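PDB 5AY6: flagellar hook protein FlgE from Caulobacter crescentus CB15, which builds the flagellar hook, the universal joint that probably passes motor rotation on to the filament, here as a fragment holding its D2 and third domains. Local coordinates for residues 205-209 with 264-270; 197-201 with 233-237. Residue numbers count along the deposited sequence, not the author numbering.

Contact 1: 205-209 with 264-270; sequences GDLAN and TPPTWAD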
# COMPACT_ATOMS: atom_id res chain seq x y z
N GLY A 205 -7.94 -12.97 -14.82
CA GLY A 205 -8.53 -14.14 -15.45
C GLY A 205 -7.59 -15.33 -15.59
O GLY A 205 -8.05 -16.45 -15.84
N ASP A 206 -6.29 -15.11 -15.45
CA ASP A 206 -5.32 -16.22 -15.50
C ASP A 206 -5.34 -17.05 -14.22
O ASP A 206 -4.80 -18.16 -14.19
CB ASP A 206 -3.91 -15.71 -15.75
CG ASP A 206 -3.55 -15.67 -17.22
OD1 ASP A 206 -4.46 -15.59 -18.06
OD2 ASP A 206 -2.34 -15.73 -17.54
N LEU A 207 -5.95 -16.52 -13.17
CA LEU A 207 -6.11 -17.25 -11.91
C LEU A 207 -7.56 -17.66 -11.69
O LEU A 207 -8.48 -16.89 -11.98
CB LEU A 207 -5.64 -16.41 -10.72
CG LEU A 207 -4.22 -15.86 -10.71
CD1 LEU A 207 -3.95 -15.12 -9.39
CD2 LEU A 207 -3.20 -16.96 -10.93
N ALA A 208 -7.77 -18.85 -11.16
CA ALA A 208 -9.12 -19.36 -10.92
C ALA A 208 -9.74 -18.80 -9.65
O ALA A 208 -10.96 -18.77 -9.51
CB ALA A 208 -9.09 -20.88 -10.85
N ASN A 209 -8.90 -18.35 -8.72
CA ASN A 209 -9.36 -18.02 -7.37
C ASN A 209 -9.77 -16.57 -7.15
O ASN A 209 -10.27 -16.22 -6.07
CB ASN A 209 -8.26 -18.38 -6.38
CG ASN A 209 -6.96 -17.67 -6.68
OD1 ASN A 209 -6.29 -17.98 -7.66
ND2 ASN A 209 -6.60 -16.71 -5.84
N THR A 264 -7.59 -18.88 -0.18
CA THR A 264 -7.34 -19.68 -1.36
C THR A 264 -6.13 -19.12 -2.09
O THR A 264 -6.13 -17.95 -2.47
CB THR A 264 -8.55 -19.70 -2.30
OG1 THR A 264 -9.69 -20.21 -1.60
CG2 THR A 264 -8.25 -20.60 -3.49
N PRO A 265 -5.09 -19.95 -2.25
CA PRO A 265 -3.84 -19.50 -2.88
C PRO A 265 -4.05 -19.22 -4.36
O PRO A 265 -5.02 -19.71 -4.94
CB PRO A 265 -2.90 -20.69 -2.68
CG PRO A 265 -3.81 -21.88 -2.60
CD PRO A 265 -5.02 -21.37 -1.85
N PRO A 266 -3.14 -18.44 -4.97
CA PRO A 266 -3.17 -18.25 -6.42
C PRO A 266 -3.16 -19.59 -7.13
O PRO A 266 -2.28 -20.43 -6.88
CB PRO A 266 -1.88 -17.46 -6.70
CG PRO A 266 -1.02 -17.67 -5.49
CD PRO A 266 -1.98 -17.78 -4.35
N THR A 267 -4.15 -19.80 -7.98
CA THR A 267 -4.35 -21.08 -8.66
C THR A 267 -4.62 -20.80 -10.14
O THR A 267 -5.49 -19.99 -10.45
CB THR A 267 -5.54 -21.85 -8.03
OG1 THR A 267 -5.34 -21.99 -6.61
CG2 THR A 267 -5.70 -23.22 -8.66
N TRP A 268 -3.88 -21.45 -11.03
CA TRP A 268 -4.04 -21.27 -12.47
C TRP A 268 -5.48 -21.53 -12.92
O TRP A 268 -6.13 -22.45 -12.42
CB TRP A 268 -3.11 -22.20 -13.26
CG TRP A 268 -1.64 -21.87 -13.19
CD1 TRP A 268 -0.64 -22.71 -12.80
CD2 TRP A 268 -1.02 -20.64 -13.56
NE1 TRP A 268 0.58 -22.07 -12.89
CE2 TRP A 268 0.37 -20.79 -13.36
CE3 TRP A 268 -1.50 -19.41 -14.03
CZ2 TRP A 268 1.28 -19.77 -13.61
CZ3 TRP A 268 -0.58 -18.39 -14.28
CH2 TRP A 268 0.79 -18.58 -14.07
N ALA A 269 -5.96 -20.73 -13.86
CA ALA A 269 -7.30 -20.93 -14.41
C ALA A 269 -7.42 -22.34 -14.98
O ALA A 269 -6.47 -22.86 -15.58
CB ALA A 269 -7.59 -19.90 -15.48
N ASP A 270 -8.57 -22.97 -14.76
CA ASP A 270 -8.85 -24.30 -15.29
C ASP A 270 -8.52 -24.47 -16.77
O ASP A 270 -7.90 -25.46 -17.18
CB ASP A 270 -10.32 -24.64 -15.10
CG ASP A 270 -10.68 -26.00 -15.69
OD1 ASP A 270 -9.93 -26.97 -15.47
OD2 ASP A 270 -11.70 -26.08 -16.41

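Contact 2: 197-201 with 233-237; sequences YAELR and SLFGT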
# COMPACT_ATOMS: atom_id res chain seq x y z
N TYR A 197 4.71 0.57 -2.00
CA TYR A 197 3.67 -0.45 -1.89
C TYR A 197 3.71 -1.31 -3.15
O TYR A 197 3.71 -0.78 -4.26
CB TYR A 197 2.28 0.18 -1.72
CG TYR A 197 2.10 0.97 -0.45
CD1 TYR A 197 2.93 0.77 0.64
CD2 TYR A 197 1.09 1.92 -0.33
CE1 TYR A 197 2.77 1.49 1.81
CE2 TYR A 197 0.92 2.64 0.83
CZ TYR A 197 1.76 2.43 1.90
OH TYR A 197 1.59 3.14 3.06
N ALA A 198 3.77 -2.63 -2.97
CA ALA A 198 3.96 -3.52 -4.11
C ALA A 198 2.90 -4.61 -4.21
O ALA A 198 2.35 -5.05 -3.20
CB ALA A 198 5.34 -4.16 -4.02
N GLU A 199 2.61 -5.01 -5.44
CA GLU A 199 1.76 -6.17 -5.68
C GLU A 199 2.39 -7.05 -6.75
O GLU A 199 2.97 -6.55 -7.72
CB GLU A 199 0.35 -5.76 -6.12
CG GLU A 199 -0.38 -4.89 -5.11
CD GLU A 199 -1.69 -4.33 -5.65
OE1 GLU A 199 -2.38 -5.01 -6.43
OE2 GLU A 199 -2.02 -3.19 -5.27
N LEU A 200 2.30 -8.36 -6.55
CA LEU A 200 2.57 -9.30 -7.62
C LEU A 200 1.22 -9.75 -8.17
O LEU A 200 0.29 -9.98 -7.40
CB LEU A 200 3.39 -10.49 -7.11
CG LEU A 200 4.88 -10.20 -6.92
CD1 LEU A 200 5.54 -11.33 -6.14
CD2 LEU A 200 5.56 -10.01 -8.27
N ARG A 201 1.11 -9.86 -9.49
CA ARG A 201 -0.17 -10.19 -10.09
C ARG A 201 -0.00 -10.90 -11.42
O ARG A 201 0.90 -10.59 -12.20
CB ARG A 201 -1.00 -8.91 -10.29
CG ARG A 201 -0.35 -7.87 -11.20
CD ARG A 201 -1.12 -6.55 -11.24
NE ARG A 201 -0.57 -5.63 -12.24
CZ ARG A 201 -0.85 -5.70 -13.53
NH1 ARG A 201 -1.66 -6.64 -13.99
NH2 ARG A 201 -0.31 -4.82 -14.38
N SER A 233 5.88 -8.73 3.36
CA SER A 233 5.21 -10.01 3.16
C SER A 233 4.93 -10.29 1.69
O SER A 233 4.09 -11.13 1.37
CB SER A 233 3.90 -10.04 3.94
OG SER A 233 3.00 -9.09 3.41
N LEU A 234 5.62 -9.59 0.80
CA LEU A 234 5.39 -9.74 -0.63
C LEU A 234 5.62 -11.19 -1.07
O LEU A 234 4.88 -11.72 -1.90
CB LEU A 234 6.28 -8.79 -1.44
CG LEU A 234 6.09 -8.81 -2.96
CD1 LEU A 234 4.65 -8.45 -3.34
CD2 LEU A 234 7.08 -7.87 -3.63
N PHE A 235 6.65 -11.81 -0.52
CA PHE A 235 6.93 -13.22 -0.79
C PHE A 235 6.68 -14.07 0.45
O PHE A 235 7.29 -15.12 0.62
CB PHE A 235 8.37 -13.42 -1.27
CG PHE A 235 8.75 -12.57 -2.46
CD1 PHE A 235 8.41 -12.97 -3.75
CD2 PHE A 235 9.46 -11.40 -2.30
CE1 PHE A 235 8.75 -12.20 -4.84
CE2 PHE A 235 9.81 -10.63 -3.39
CZ PHE A 235 9.46 -11.02 -4.66
N GLY A 236 5.79 -13.60 1.31
CA GLY A 236 5.52 -14.29 2.56
C GLY A 236 6.77 -14.36 3.42
O GLY A 236 7.39 -13.34 3.71
N THR A 237 7.14 -15.57 3.84
CA THR A 237 8.35 -15.77 4.61
C THR A 237 9.33 -16.67 3.87
O THR A 237 10.26 -17.21 4.47
CB THR A 237 8.06 -16.41 5.98
OG1 THR A 237 7.37 -17.65 5.78
CG2 THR A 237 7.19 -15.48 6.83

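Contact 1: 205-209 with 264-270
Asn209 buries more surface here than any other residue, and its short amide side chain (chi1 57°, p) points toward the other segment, where its OD1 accepts the peptide N-H of Thr267 (OD1 to N 2.8 Å). Its CB rests on the CG2 methyl of Thr264 at 3.6 Å. Thr267 is the first non-proline after Pro265 and Pro266, so it is the first with an N-H to offer; its OG1 in turn donates to Pro265 O at 2.8 Å. Leu207 sits opposite Trp268 in a single beta bridge. The bonds flanking that pair, Ala208 N to Thr267 O at 2.6 Å and Ala269 N to Asp206 O at 2.8 Å, give the pattern of an antiparallel non-hydrogen-bonded pair. The Leu207 methyls reach Pro266 CB (from CD1, 4.1 Å) and Trp268 CE3 (from CD2, 4.3 Å). Ala269 is small enough for its CB to lie 3.5 Å from Gly205 O. Two loops are thus joined mainly through backbone. The loop after strand 195-202 meets one side of 264-270, whose Pro266 and Trp268 also bond the backbone of Lys246, just past strand 242-245, and Leu207 and Trp268 both rest on Ile245 of that strand.

Contact 2: 197-201 with 233-237
A type I turn from Ser233 to Gly236, closed by Gly236 N to Ser233 O at 3.0 Å, presents its two corner residues, Leu234 and Phe235, to one face of strand 195-202. On that strand Ala198 and Leu200 point their CA-to-CB bonds toward the turn, whereas Glu199 points away and has its carboxylate held by Tyr145, among other partners. Leu234 adopts the tp rotamer (chi1 -177°, chi2 59°), which extends its branched end over the strand: CD2 comes 4.1 Å from Ala198 CB, and CD1 comes 4.0 Å from Leu200 CG. Alanine suits its position because a methyl leaves room for the leucine above it. Leu200 takes the mt rotamer (-78°, 168°), carrying its CD1 to within 3.6 Å of CE1 of Phe235. The CA-to-CB bond of Phe235 runs sideways to the strand, and chi1 near -55° (m) brings the ring back within reach. At Gly236 the positive phi (61°, -126°) is a conformation that glycine adopts easily and residues with a side chain rarely do. Leu234 also touches Ile220 and Leu185 on the neighbouring strands. With no hydrogen bond between the segments, and all five touching residues buried, they meet through apolar contacts; a polar tie of the turn to the sheet goes to the next strand, Leu234 O to Ser216 OG, while the carboxylate of Glu199 is satisfied on the strand's other face.

Both contacts belong to the FlaE D2 domain and their centres lie about 17 Å apart. Along the chain the segments run 197-201, 205-209, 233-237, 264-270, so the pairings cross: strand 195-202 supplies contact 2, and the loop directly after it supplies contact 1. Contact 2 lies on the antiparallel sheet that contains strands 167-174 to 228-230, about 10 Å from the centre of the chain; contact 1 is farther out, about 23 Å from that centre, beside strand 242-245 of the mixed sheet, which follows the 233-237 turn. Contact 2 sets a turn on its sheet; contact 1 joins a loop of that sheet to the one leading into strand 277-291, so they link different parts of D2.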